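Local structure of vitamin B12-binding protein (Vibrio cholerae O395, 5YSC) at residues 25-30 and 82-87; 43-48 and 60-65; 66-71 and 91-96. The protein binds vitamin B12 in the periplasm and probably delivers it to the membrane subunit BtuC of the BtuCDF ABC transporter. All coordinates share one frame; numbering follows the deposited sequence.

Interaction 1 of 3, residues 25-30 and 82-87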
ATOM      1  N   SER A  25      15.065  -2.626   6.126  1.00 13.56           N
ATOM      2  CA  SER A  25      13.708  -2.208   5.781  1.00 12.12           C
ATOM      3  C   SER A  25      12.726  -2.822   6.763  1.00 14.25           C
ATOM      4  O   SER A  25      12.760  -4.038   7.017  1.00 11.52           O
ATOM      5  CB  SER A  25      13.335  -2.649   4.368  1.00 11.13           C
ATOM      6  OG  SER A  25      11.947  -2.527   4.190  1.00 10.75           O
ATOM      7  N   LEU A  26      11.828  -1.991   7.265  1.00 10.27           N
ATOM      8  CA  LEU A  26      10.837  -2.438   8.236  1.00 12.02           C
ATOM      9  C   LEU A  26       9.441  -2.633   7.638  1.00 11.94           C
ATOM     10  O   LEU A  26       8.475  -2.732   8.395  1.00 12.55           O
ATOM     11  CB  LEU A  26      10.781  -1.460   9.403  1.00 13.44           C
ATOM     12  CG  LEU A  26      12.104  -1.227  10.144  1.00 12.00           C
ATOM     13  CD1 LEU A  26      11.875  -0.226  11.272  1.00 12.61           C
ATOM     14  CD2 LEU A  26      12.701  -2.515  10.710  1.00 15.81           C
ATOM     15  N   ALA A  27       9.302  -2.672   6.303  1.00  9.69           N
ATOM     16  CA  ALA A  27       7.978  -2.868   5.706  1.00 10.39           C
ATOM     17  C   ALA A  27       8.094  -3.468   4.304  1.00  8.31           C
ATOM     18  O   ALA A  27       9.082  -3.222   3.611  1.00  9.49           O
ATOM     19  CB  ALA A  27       7.181  -1.561   5.628  1.00 11.21           C
ATOM     20  N   PRO A  28       7.095  -4.243   3.867  1.00  9.51           N
ATOM     21  CA  PRO A  28       7.110  -4.742   2.479  1.00 10.02           C
ATOM     22  C   PRO A  28       7.233  -3.635   1.459  1.00  8.57           C
ATOM     23  O   PRO A  28       8.009  -3.768   0.502  1.00  8.28           O
ATOM     24  CB  PRO A  28       5.774  -5.468   2.366  1.00  8.96           C
ATOM     25  CG  PRO A  28       5.467  -5.937   3.750  1.00  9.79           C
ATOM     26  CD  PRO A  28       5.945  -4.760   4.638  1.00 10.71           C
ATOM     27  N   HIS A  29       6.468  -2.556   1.608  1.00  9.36           N
ATOM     28  CA  HIS A  29       6.568  -1.479   0.629  1.00  8.60           C
ATOM     29  C   HIS A  29       7.939  -0.850   0.678  1.00  8.38           C
ATOM     30  O   HIS A  29       8.500  -0.478  -0.359  1.00  9.83           O
ATOM     31  CB  HIS A  29       5.500  -0.409   0.849  1.00  8.33           C
ATOM     32  CG  HIS A  29       5.940   0.693   1.783  1.00 11.37           C
ATOM     33  ND1 HIS A  29       5.922   0.564   3.155  1.00 11.90           N
ATOM     34  CD2 HIS A  29       6.499   1.898   1.521  1.00 11.95           C
ATOM     35  CE1 HIS A  29       6.434   1.651   3.699  1.00 12.59           C
ATOM     36  NE2 HIS A  29       6.773   2.480   2.730  1.00 11.02           N
ATOM     37  N   ALA A  30       8.512  -0.747   1.885  1.00  8.95           N
ATOM     38  CA  ALA A  30       9.811  -0.107   2.018  1.00  8.14           C
ATOM     39  C   ALA A  30      10.907  -0.911   1.325  1.00  9.25           C
ATOM     40  O   ALA A  30      11.885  -0.329   0.817  1.00 10.54           O
ATOM     41  CB  ALA A  30      10.115   0.094   3.493  1.00 10.54           C
ATOM     42  N   ILE A  82      14.962   2.006   7.112  1.00 12.22           N
ATOM     43  CA  ILE A  82      13.830   2.549   6.383  1.00 10.98           C
ATOM     44  C   ILE A  82      12.563   2.173   7.123  1.00 12.43           C
ATOM     45  O   ILE A  82      12.152   1.015   7.110  1.00 11.98           O
ATOM     46  CB  ILE A  82      13.766   2.035   4.937  1.00 12.00           C
ATOM     47  CG1 ILE A  82      15.102   2.232   4.242  1.00 13.51           C
ATOM     48  CG2 ILE A  82      12.668   2.778   4.220  1.00 10.46           C
ATOM     49  CD1 ILE A  82      15.129   1.546   2.884  1.00 13.58           C
ATOM     50  N   ALA A  83      11.977   3.147   7.813  1.00 12.51           N
ATOM     51  CA  ALA A  83      10.841   2.880   8.683  1.00 12.77           C
ATOM     52  C   ALA A  83       9.517   3.201   8.017  1.00 12.90           C
ATOM     53  O   ALA A  83       9.427   3.994   7.095  1.00 12.76           O
ATOM     54  CB  ALA A  83      10.941   3.686   9.970  1.00 14.47           C
ATOM     55  N   TRP A  84       8.476   2.582   8.543  1.00 12.19           N
ATOM     56  CA  TRP A  84       7.103   2.788   8.123  1.00 11.66           C
ATOM     57  C   TRP A  84       6.302   3.275   9.326  1.00 11.51           C
ATOM     58  O   TRP A  84       5.636   2.479  10.009  1.00 11.12           O
ATOM     59  CB  TRP A  84       6.531   1.505   7.572  1.00 11.10           C
ATOM     60  CG  TRP A  84       5.128   1.560   7.120  1.00 10.53           C
ATOM     61  CD1 TRP A  84       4.451   2.639   6.593  1.00 12.46           C
ATOM     62  CD2 TRP A  84       4.204   0.470   7.141  1.00 11.66           C
ATOM     63  NE1 TRP A  84       3.170   2.269   6.299  1.00 14.28           N
ATOM     64  CE2 TRP A  84       2.988   0.949   6.627  1.00 14.25           C
ATOM     65  CE3 TRP A  84       4.296  -0.872   7.538  1.00 13.85           C
ATOM     66  CZ2 TRP A  84       1.841   0.127   6.503  1.00 13.72           C
ATOM     67  CZ3 TRP A  84       3.156  -1.694   7.424  1.00 13.17           C
ATOM     68  CH2 TRP A  84       1.952  -1.188   6.914  1.00 15.46           C
ATOM     69  N   PRO A  85       6.362   4.562   9.626  1.00 12.34           N
ATOM     70  CA  PRO A  85       5.631   5.068  10.808  1.00 12.38           C
ATOM     71  C   PRO A  85       4.177   4.637  10.858  1.00 11.54           C
ATOM     72  O   PRO A  85       3.657   4.316  11.935  1.00 12.87           O
ATOM     73  CB  PRO A  85       5.768   6.575  10.659  1.00 13.24           C
ATOM     74  CG  PRO A  85       6.992   6.799   9.907  1.00 12.98           C
ATOM     75  CD  PRO A  85       7.099   5.638   8.932  1.00 12.90           C
ATOM     76  N   ALA A  86       3.496   4.591   9.712  1.00 13.98           N
ATOM     77  CA  ALA A  86       2.068   4.297   9.747  1.00 15.33           C
ATOM     78  C   ALA A  86       1.779   2.888  10.224  1.00 17.23           C
ATOM     79  O   ALA A  86       0.689   2.653  10.782  1.00 19.16           O
ATOM     80  CB  ALA A  86       1.438   4.549   8.371  1.00 17.32           C
ATOM     81  N   GLY A  87       2.717   1.958  10.059  1.00 12.70           N
ATOM     82  CA  GLY A  87       2.467   0.565  10.353  1.00 13.40           C
ATOM     83  C   GLY A  87       3.368  -0.081  11.399  1.00 15.65           C
ATOM     84  O   GLY A  87       3.077  -1.182  11.875  1.00 17.67           O
TER

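Interaction 2 of 3, residues 43-48 and 60-65. With SO4 (sulfate ion), chain C.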
ATOM      1  N   LEU A  43      20.739  -3.960   1.328  1.00 21.08           N
ATOM      2  CA  LEU A  43      19.866  -4.463   2.371  1.00 19.14           C
ATOM      3  C   LEU A  43      20.486  -5.638   3.091  1.00 23.38           C
ATOM      4  O   LEU A  43      20.986  -6.594   2.476  1.00 23.53           O
ATOM      5  CB  LEU A  43      18.514  -4.889   1.805  1.00 15.23           C
ATOM      6  CG  LEU A  43      17.662  -3.752   1.304  1.00 14.74           C
ATOM      7  CD1 LEU A  43      16.511  -4.288   0.432  1.00 13.47           C
ATOM      8  CD2 LEU A  43      17.101  -2.960   2.457  1.00 14.98           C
ATOM      9  N   VAL A  44      20.415  -5.592   4.415  1.00 16.89           N
ATOM     10  CA  VAL A  44      20.873  -6.693   5.249  1.00 18.19           C
ATOM     11  C   VAL A  44      19.746  -7.286   6.084  1.00 18.45           C
ATOM     12  O   VAL A  44      19.960  -8.313   6.737  1.00 20.65           O
ATOM     13  CB  VAL A  44      22.060  -6.279   6.155  1.00 19.49           C
ATOM     14  CG1 VAL A  44      23.243  -5.808   5.332  1.00 20.34           C
ATOM     15  CG2 VAL A  44      21.653  -5.186   7.131  1.00 20.97           C
ATOM     16  N   ALA A  45      18.557  -6.673   6.086  1.00 16.84           N
ATOM     17  CA  ALA A  45      17.374  -7.288   6.674  1.00 14.23           C
ATOM     18  C   ALA A  45      16.143  -6.523   6.211  1.00 12.47           C
ATOM     19  O   ALA A  45      16.227  -5.340   5.841  1.00 13.46           O
ATOM     20  CB  ALA A  45      17.417  -7.313   8.211  1.00 17.59           C
ATOM     21  N   VAL A  46      15.010  -7.216   6.246  1.00 16.48           N
ATOM     22  CA  VAL A  46      13.734  -6.684   5.785  1.00 15.00           C
ATOM     23  C   VAL A  46      12.645  -7.196   6.726  1.00 16.79           C
ATOM     24  O   VAL A  46      12.930  -7.799   7.766  1.00 18.32           O
ATOM     25  CB  VAL A  46      13.453  -7.073   4.318  1.00 15.77           C
ATOM     26  CG1 VAL A  46      14.506  -6.462   3.384  1.00 14.62           C
ATOM     27  CG2 VAL A  46      13.330  -8.579   4.178  1.00 17.12           C
ATOM     28  N   SER A  47      11.391  -6.941   6.379  1.00 11.91           N
ATOM     29  CA  SER A  47      10.231  -7.371   7.136  1.00 12.85           C
ATOM     30  C   SER A  47       9.680  -8.688   6.609  1.00 16.23           C
ATOM     31  O   SER A  47       9.976  -9.107   5.494  1.00 14.22           O
ATOM     32  CB  SER A  47       9.146  -6.312   7.063  1.00 13.68           C
ATOM     33  OG  SER A  47       8.485  -6.361   5.816  1.00 12.19           O
ATOM     34  N   GLU A  48       8.875  -9.343   7.444  1.00 15.68           N
ATOM     35  CA  GLU A  48       7.987 -10.384   6.954  1.00 16.64           C
ATOM     36  C   GLU A  48       7.127  -9.786   5.848  1.00 17.70           C
ATOM     37  O   GLU A  48       6.792  -8.600   5.871  1.00 15.63           O
ATOM     38  CB  GLU A  48       7.105 -10.943   8.089  1.00 17.65           C
ATOM     39  CG  GLU A  48       7.860 -11.859   9.064  1.00 20.51           C
ATOM     40  CD  GLU A  48       7.006 -12.395  10.232  1.00 27.99           C
ATOM     41  OE1 GLU A  48       5.808 -12.698  10.072  1.00 25.58           O
ATOM     42  OE2 GLU A  48       7.563 -12.493  11.346  1.00 32.65           O
ATOM     43  N   GLU A  60      17.298 -11.802   5.900  1.00 23.87           N
ATOM     44  CA  GLU A  60      16.671 -12.130   7.166  1.00 23.57           C
ATOM     45  C   GLU A  60      15.607 -11.093   7.533  1.00 21.75           C
ATOM     46  O   GLU A  60      15.607  -9.957   7.048  1.00 19.69           O
ATOM     47  CB  GLU A  60      17.697 -12.316   8.290  1.00 34.73           C
ATOM     48  CG  GLU A  60      18.602 -11.195   8.614  1.00 38.97           C
ATOM     49  CD  GLU A  60      19.542 -11.571   9.762  1.00 45.72           C
ATOM     50  OE1 GLU A  60      19.248 -12.531  10.519  1.00 44.45           O
ATOM     51  OE2 GLU A  60      20.589 -10.924   9.895  1.00 52.05           O
ATOM     52  N   ARG A  61      14.650 -11.535   8.344  1.00 22.32           N
ATOM     53  CA  ARG A  61      13.499 -10.743   8.758  1.00 23.41           C
ATOM     54  C   ARG A  61      13.715 -10.171  10.155  1.00 23.87           C
ATOM     55  O   ARG A  61      14.196 -10.872  11.050  1.00 25.28           O
ATOM     56  CB  ARG A  61      12.251 -11.604   8.746  1.00 18.36           C
ATOM     57  CG  ARG A  61      11.606 -11.689   7.396  1.00 16.86           C
ATOM     58  CD  ARG A  61      12.141 -12.753   6.471  1.00 17.98           C
ATOM     59  NE  ARG A  61      11.286 -12.705   5.280  1.00 19.39           N
ATOM     60  CZ  ARG A  61      11.629 -12.222   4.090  1.00 20.87           C
ATOM     61  NH1 ARG A  61      12.874 -11.842   3.819  1.00 18.96           N
ATOM     62  NH2 ARG A  61      10.712 -12.177   3.145  1.00 19.35           N
ATOM     63  N   VAL A  62      13.362  -8.901  10.340  1.00 20.17           N
ATOM     64  CA  VAL A  62      13.489  -8.291  11.663  1.00 20.86           C
ATOM     65  C   VAL A  62      12.218  -7.565  12.059  1.00 20.65           C
ATOM     66  O   VAL A  62      12.220  -6.776  13.005  1.00 20.62           O
ATOM     67  CB  VAL A  62      14.690  -7.338  11.731  1.00 22.39           C
ATOM     68  CG1 VAL A  62      16.005  -8.139  11.660  1.00 23.88           C
ATOM     69  CG2 VAL A  62      14.630  -6.279  10.644  1.00 18.02           C
ATOM     70  N   ALA A  63      11.120  -7.794  11.354  1.00 19.85           N
ATOM     71  CA  ALA A  63       9.912  -7.054  11.696  1.00 21.40           C
ATOM     72  C   ALA A  63       8.684  -7.759  11.142  1.00 22.57           C
ATOM     73  O   ALA A  63       8.730  -8.396  10.088  1.00 22.02           O
ATOM     74  CB  ALA A  63       9.954  -5.617  11.180  1.00 20.11           C
ATOM     75  N   ASN A  64       7.582  -7.622  11.870  1.00 20.97           N
ATOM     76  CA  ASN A  64       6.279  -8.092  11.427  1.00 21.23           C
ATOM     77  C   ASN A  64       5.246  -7.136  11.996  1.00 25.70           C
ATOM     78  O   ASN A  64       5.590  -6.078  12.527  1.00 23.38           O
ATOM     79  CB  ASN A  64       6.013  -9.537  11.851  1.00 22.87           C
ATOM     80  CG  ASN A  64       6.088  -9.725  13.341  1.00 31.46           C
ATOM     81  OD1 ASN A  64       5.571  -8.924  14.119  1.00 30.07           O
ATOM     82  ND2 ASN A  64       6.741 -10.799  13.747  1.00 34.35           N
ATOM     83  N   HIS A  65       3.968  -7.490  11.851  1.00 24.83           N
ATOM     84  CA  HIS A  65       2.930  -6.495  12.097  1.00 24.45           C
ATOM     85  C   HIS A  65       2.801  -6.125  13.555  1.00 29.01           C
ATOM     86  O   HIS A  65       2.189  -5.104  13.865  1.00 31.13           O
ATOM     87  CB  HIS A  65       1.576  -7.002  11.599  1.00 23.98           C
ATOM     88  CG  HIS A  65       1.100  -8.236  12.305  1.00 29.15           C
ATOM     89  ND1 HIS A  65      -0.054  -8.269  13.066  1.00 31.75           N
ATOM     90  CD2 HIS A  65       1.622  -9.485  12.357  1.00 28.72           C
ATOM     91  CE1 HIS A  65      -0.225  -9.490  13.542  1.00 36.12           C
ATOM     92  NE2 HIS A  65       0.770 -10.247  13.121  1.00 34.57           N
TER
HETATM   93  S   SO4 C 402       8.131 -13.979   5.378  1.00 51.59           S
HETATM   94  O1  SO4 C 402       8.336 -13.163   4.169  1.00 36.29           O
HETATM   95  O2  SO4 C 402       8.210 -15.402   5.040  1.00 62.11           O
HETATM   96  O3  SO4 C 402       6.800 -13.686   5.907  1.00 54.97           O
HETATM   97  O4  SO4 C 402       9.160 -13.716   6.384  1.00 57.24           O
HETATM   98  O   HOH W   1      19.821 -10.776   5.402  1.00 31.89           O
HETATM   99  O   HOH W   2      22.263  -9.678   7.294  1.00 34.55           O

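Interaction 3 of 3, residues 66-71 and 91-96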
ATOM      1  N   GLN A  66       3.347  -6.947  14.441  1.00 27.86           N
ATOM      2  CA  GLN A  66       3.207  -6.706  15.868  1.00 32.34           C
ATOM      3  C   GLN A  66       4.512  -6.288  16.540  1.00 26.18           C
ATOM      4  O   GLN A  66       4.494  -5.601  17.548  1.00 28.47           O
ATOM      5  CB  GLN A  66       2.618  -7.937  16.563  1.00 35.91           C
ATOM      6  CG  GLN A  66       3.278  -9.240  16.166  1.00 41.93           C
ATOM      7  CD  GLN A  66       2.375 -10.441  16.365  1.00 50.55           C
ATOM      8  OE1 GLN A  66       1.252 -10.313  16.847  1.00 53.96           O
ATOM      9  NE2 GLN A  66       2.868 -11.620  15.998  1.00 50.19           N
ATOM     10  N   THR A  67       5.638  -6.687  15.965  1.00 24.12           N
ATOM     11  CA  THR A  67       6.925  -6.539  16.627  1.00 26.68           C
ATOM     12  C   THR A  67       8.050  -6.184  15.675  1.00 24.29           C
ATOM     13  O   THR A  67       8.203  -6.823  14.629  1.00 26.42           O
ATOM     14  CB  THR A  67       7.312  -7.850  17.309  1.00 35.52           C
ATOM     15  OG1 THR A  67       6.118  -8.510  17.759  1.00 41.79           O
ATOM     16  CG2 THR A  67       8.255  -7.589  18.469  1.00 37.83           C
ATOM     17  N   ILE A  68       8.903  -5.255  16.106  1.00 20.25           N
ATOM     18  CA  ILE A  68      10.209  -5.035  15.504  1.00 20.28           C
ATOM     19  C   ILE A  68      11.251  -5.722  16.374  1.00 23.71           C
ATOM     20  O   ILE A  68      11.301  -5.490  17.589  1.00 23.26           O
ATOM     21  CB  ILE A  68      10.531  -3.540  15.385  1.00 18.38           C
ATOM     22  CG1 ILE A  68       9.547  -2.824  14.435  1.00 19.03           C
ATOM     23  CG2 ILE A  68      11.969  -3.357  14.933  1.00 20.47           C
ATOM     24  CD1 ILE A  68       9.843  -1.353  14.247  1.00 17.07           C
ATOM     25  N   ASN A  69      12.114  -6.533  15.753  1.00 20.47           N
ATOM     26  CA  ASN A  69      13.116  -7.299  16.479  1.00 20.06           C
ATOM     27  C   ASN A  69      14.343  -6.427  16.702  1.00 19.08           C
ATOM     28  O   ASN A  69      15.328  -6.457  15.963  1.00 21.95           O
ATOM     29  CB  ASN A  69      13.472  -8.570  15.721  1.00 19.93           C
ATOM     30  CG  ASN A  69      14.290  -9.538  16.554  1.00 29.22           C
ATOM     31  OD1 ASN A  69      15.073  -9.136  17.429  1.00 26.32           O
ATOM     32  ND2 ASN A  69      14.111 -10.828  16.285  1.00 32.44           N
ATOM     33  N   ILE A  70      14.297  -5.649  17.787  1.00 17.84           N
ATOM     34  CA  ILE A  70      15.371  -4.693  18.036  1.00 18.34           C
ATOM     35  C   ILE A  70      16.671  -5.408  18.368  1.00 20.49           C
ATOM     36  O   ILE A  70      17.741  -4.913  18.037  1.00 23.26           O
ATOM     37  CB  ILE A  70      15.005  -3.693  19.144  1.00 18.59           C
ATOM     38  CG1 ILE A  70      13.887  -2.791  18.624  1.00 17.80           C
ATOM     39  CG2 ILE A  70      16.240  -2.834  19.572  1.00 19.69           C
ATOM     40  CD1 ILE A  70      13.399  -1.801  19.597  1.00 18.46           C
ATOM     41  N   GLU A  71      16.594  -6.540  19.048  1.00 21.53           N
ATOM     42  CA  GLU A  71      17.792  -7.306  19.361  1.00 25.32           C
ATOM     43  C   GLU A  71      18.558  -7.636  18.089  1.00 24.81           C
ATOM     44  O   GLU A  71      19.764  -7.395  17.994  1.00 27.87           O
ATOM     45  CB  GLU A  71      17.406  -8.576  20.098  1.00 26.19           C
ATOM     46  CG  GLU A  71      18.592  -9.390  20.597  1.00 28.72           C
ATOM     47  CD  GLU A  71      18.194 -10.491  21.556  1.00 35.24           C
ATOM     48  OE1 GLU A  71      16.984 -10.746  21.742  1.00 38.81           O
ATOM     49  OE2 GLU A  71      19.109 -11.104  22.133  1.00 40.83           O
ATOM     50  N   ARG A  91       6.478   2.602  19.795  1.00 14.71           N
ATOM     51  CA  ARG A  91       7.481   2.497  20.843  1.00 15.88           C
ATOM     52  C   ARG A  91       8.799   1.989  20.289  1.00 15.37           C
ATOM     53  O   ARG A  91       9.869   2.482  20.648  1.00 16.02           O
ATOM     54  CB  ARG A  91       6.983   1.567  21.956  1.00 17.23           C
ATOM     55  CG  ARG A  91       8.015   1.313  23.041  1.00 18.69           C
ATOM     56  CD  ARG A  91       7.461   0.470  24.161  1.00 20.34           C
ATOM     57  NE  ARG A  91       8.491   0.099  25.121  1.00 22.81           N
ATOM     58  CZ  ARG A  91       8.890   0.847  26.147  1.00 23.46           C
ATOM     59  NH1 ARG A  91       9.835   0.392  26.965  1.00 24.68           N
ATOM     60  NH2 ARG A  91       8.373   2.050  26.354  1.00 23.18           N
ATOM     61  N   GLU A  92       8.744   0.976  19.415  1.00 17.43           N
ATOM     62  CA  GLU A  92       9.987   0.400  18.930  1.00 16.52           C
ATOM     63  C   GLU A  92      10.723   1.357  17.995  1.00 15.71           C
ATOM     64  O   GLU A  92      11.965   1.400  18.008  1.00 16.31           O
ATOM     65  CB  GLU A  92       9.701  -0.952  18.273  1.00 16.65           C
ATOM     66  CG  GLU A  92       9.631  -2.097  19.254  1.00 21.86           C
ATOM     67  CD  GLU A  92       8.227  -2.558  19.513  1.00 29.13           C
ATOM     68  OE1 GLU A  92       7.915  -3.763  19.253  1.00 29.71           O
ATOM     69  OE2 GLU A  92       7.425  -1.712  19.968  1.00 31.89           O
ATOM     70  N   LEU A  93       9.992   2.109  17.151  1.00 16.63           N
ATOM     71  CA  LEU A  93      10.636   3.133  16.329  1.00 15.95           C
ATOM     72  C   LEU A  93      11.252   4.206  17.197  1.00 17.40           C
ATOM     73  O   LEU A  93      12.371   4.662  16.938  1.00 17.49           O
ATOM     74  CB  LEU A  93       9.642   3.778  15.377  1.00 16.75           C
ATOM     75  CG  LEU A  93       9.116   3.032  14.183  1.00 19.37           C
ATOM     76  CD1 LEU A  93       8.285   3.998  13.348  1.00 16.34           C
ATOM     77  CD2 LEU A  93      10.268   2.457  13.389  1.00 18.36           C
ATOM     78  N   ALA A  94      10.529   4.633  18.237  1.00 14.13           N
ATOM     79  CA  ALA A  94      11.101   5.622  19.139  1.00 15.53           C
ATOM     80  C   ALA A  94      12.375   5.079  19.764  1.00 16.58           C
ATOM     81  O   ALA A  94      13.389   5.786  19.851  1.00 18.04           O
ATOM     82  CB  ALA A  94      10.083   6.025  20.220  1.00 16.44           C
ATOM     83  N   LYS A  95      12.359   3.806  20.169  1.00 21.03           N
ATOM     84  CA  LYS A  95      13.573   3.191  20.712  1.00 22.90           C
ATOM     85  C   LYS A  95      14.713   3.283  19.713  1.00 21.34           C
ATOM     86  O   LYS A  95      15.836   3.664  20.066  1.00 24.72           O
ATOM     87  CB  LYS A  95      13.322   1.728  21.088  1.00 21.97           C
ATOM     88  CG  LYS A  95      13.369   1.424  22.574  1.00 33.10           C
ATOM     89  CD  LYS A  95      12.114   0.734  23.067  1.00 36.20           C
ATOM     90  CE  LYS A  95      12.114  -0.745  22.755  1.00 36.94           C
ATOM     91  NZ  LYS A  95      10.753  -1.419  22.744  1.00 36.58           N
ATOM     92  N   LEU A  96      14.443   2.929  18.450  1.00 20.05           N
ATOM     93  CA  LEU A  96      15.485   2.993  17.428  1.00 19.24           C
ATOM     94  C   LEU A  96      16.018   4.411  17.267  1.00 19.77           C
ATOM     95  O   LEU A  96      17.225   4.610  17.045  1.00 19.36           O
ATOM     96  CB  LEU A  96      14.937   2.464  16.096  1.00 18.62           C
ATOM     97  CG  LEU A  96      14.692   0.961  16.073  1.00 18.95           C
ATOM     98  CD1 LEU A  96      14.028   0.599  14.733  1.00 15.13           C
ATOM     99  CD2 LEU A  96      15.967   0.167  16.294  1.00 19.80           C
TER
HETATM  100  O   HOH W   3       5.470  -4.712  19.742  1.00 32.51           O

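Interaction 1 of 3, residues 25-30 and 82-87
At the cobalamin pocket, where two neighbouring strands of a parallel sheet run out into loops, His29 and Trp84 meet as a T-shaped aromatic pair. The imidazole turns its edge toward the indole: CE1 of His29 stands 3.6 Å from CD1 of Trp84, over one face of the indole, and the two ring planes are inclined at 67°. CG of Trp84, anti to its backbone N (chi1 179°), lies 3.7 Å from CE1 of His29. The opposite face is met by the backbone of the following turn, with N of Gly87 3.5 Å above the plane of the Trp84 ring and over its centre, so the indole is sandwiched between imidazole and turn. CB of Ala27 approaches obliquely, 3.5 Å from CE3 of Trp84. Ser25 and Ile82 form the parallel bridge from which both loops leave, as is characteristic of a Rossmann-like domain of a periplasmic binding protein, whose ligand lies at the C-terminal ends of the strands. On one side of this bridge, N of Leu26 donates to O of Ile82 (3.0 Å). Helix 28-36 begins immediately after Ala27, and CB of Ala30 packs on CG2 of Ile82 at 3.8 Å. Cyanocobalamin accepts a hydrogen bond from the backbone N of His29 at this helix start, while NE2 of the imidazole is hydrogen-bonded to Ser106, which probably helps to fix the ring's rotation.

Interaction 2 of 3, residues 43-48 and 60-65
Val46 and Arg61 form a single backbone bridge, flanked by hydrogen bonds from N of Val46 to O of Glu60 (2.9 Å) and from N of Val62 to O of Val46 (2.8 Å). Farther along, N of Glu48 donates to O of Ala63 at 2.8 Å. A water joins O of Val44 to N of Glu60, extending the pairing at its other end.

Among the side chains, ND2 of Asn64 donates to OE2 of Glu48 (3.1 Å), reaching the oxygen from above the carboxylate plane while the oxygen lies in the amide plane. Both residues belong to the cobalamin pocket, and OE1 of Glu48 makes a weak hydrogen bond to cyanocobalamin. OD1 of Asn64 is held by the backbone N of Thr67 and of Gln66.

The Arg61 chain bends at chi2 (86°), turning CD toward a sulfate, probably from the crystallisation liquor, which NE grips through O4 (2.6 Å) and NH2 through O1 (2.8 Å). NH1 also bonds O of Leu59 and of Ala56, and NH2 that of Ser50. O of Ser47 sits 3.7 Å above the centre of one guanidinium face.

CB of Ala45 packs against both methyls of Val62, each 3.8 Å away. Both residues also touch Leu76 of helix 70-76 and Ile24 of strand 23-25, placing the pairing at the outer strand 43-45 of the parallel sheet, beside that helix.

Interaction 3 of 3, residues 66-71 and 91-96
Glu92 has CG anti to the carbonyl carbon (chi1 -84°), which sets that methylene against Ile70, and chi2 of 105° then turns CD toward O of Gln66. The side chains of Ile68 and Glu92 run alongside in opposite senses, with their CB atoms 4.0 Å apart. Ile70 is extended to CD1 (chi2 178°), and this methyl reaches the aliphatic portions of side chains on helix 90-98, touching CG of Glu92 at 3.8 Å and CE of Lys95 at 3.6 Å. The Ile70 and Lys95 side chains cross at about a right angle, and the methylenes of two charged residues serve as the packing surface for Ile70. CD1 of Ile68 meets CD2 of Leu93 at 3.9 Å, and the side chain of Leu96 approaches both isoleucines more loosely. Leu93 and Leu96 also touch strand 80-83, so the contact joins the approach to helix 70-76 with the helix that follows that strand. Asn69, at the centre of an inverse gamma turn, is the N-cap, with OD1 accepting from the backbone N of Lys72.

No direct hydrogen bond links the segments. A water donates both to O of Gln66 (2.6 Å) and to OE1 of Glu92 (2.7 Å), while N of Ile68 is buried with no partner in the model. The chemistry is therefore an apolar interface whose polar margin is joined through solvent, with one backbone N-H that finds no acceptor in the model.

From the N terminus, segment 25-30 leaves its strand, and interaction 1 closes a loop when the chain returns at 82-87. Nested inside that loop, interaction 2 closes a much shorter one between 43-48 and 60-65. Interaction 3 starts directly afterwards at 66-71, in series with interaction 2, but ends at 91-96, beyond 82-87, so it crosses interaction 1. Strand 23-25 links the first two contacts: N of Ser25 lies 3.0 Å from O of Ala45. Leu26, Ile68, Ala83 and Leu93 form a shared apolar cluster between interactions 1 and 3. Together the three tie the sheet to helices 28-36, 70-76 and 90-98, with interactions 1 and 2 reaching the cobalamin site.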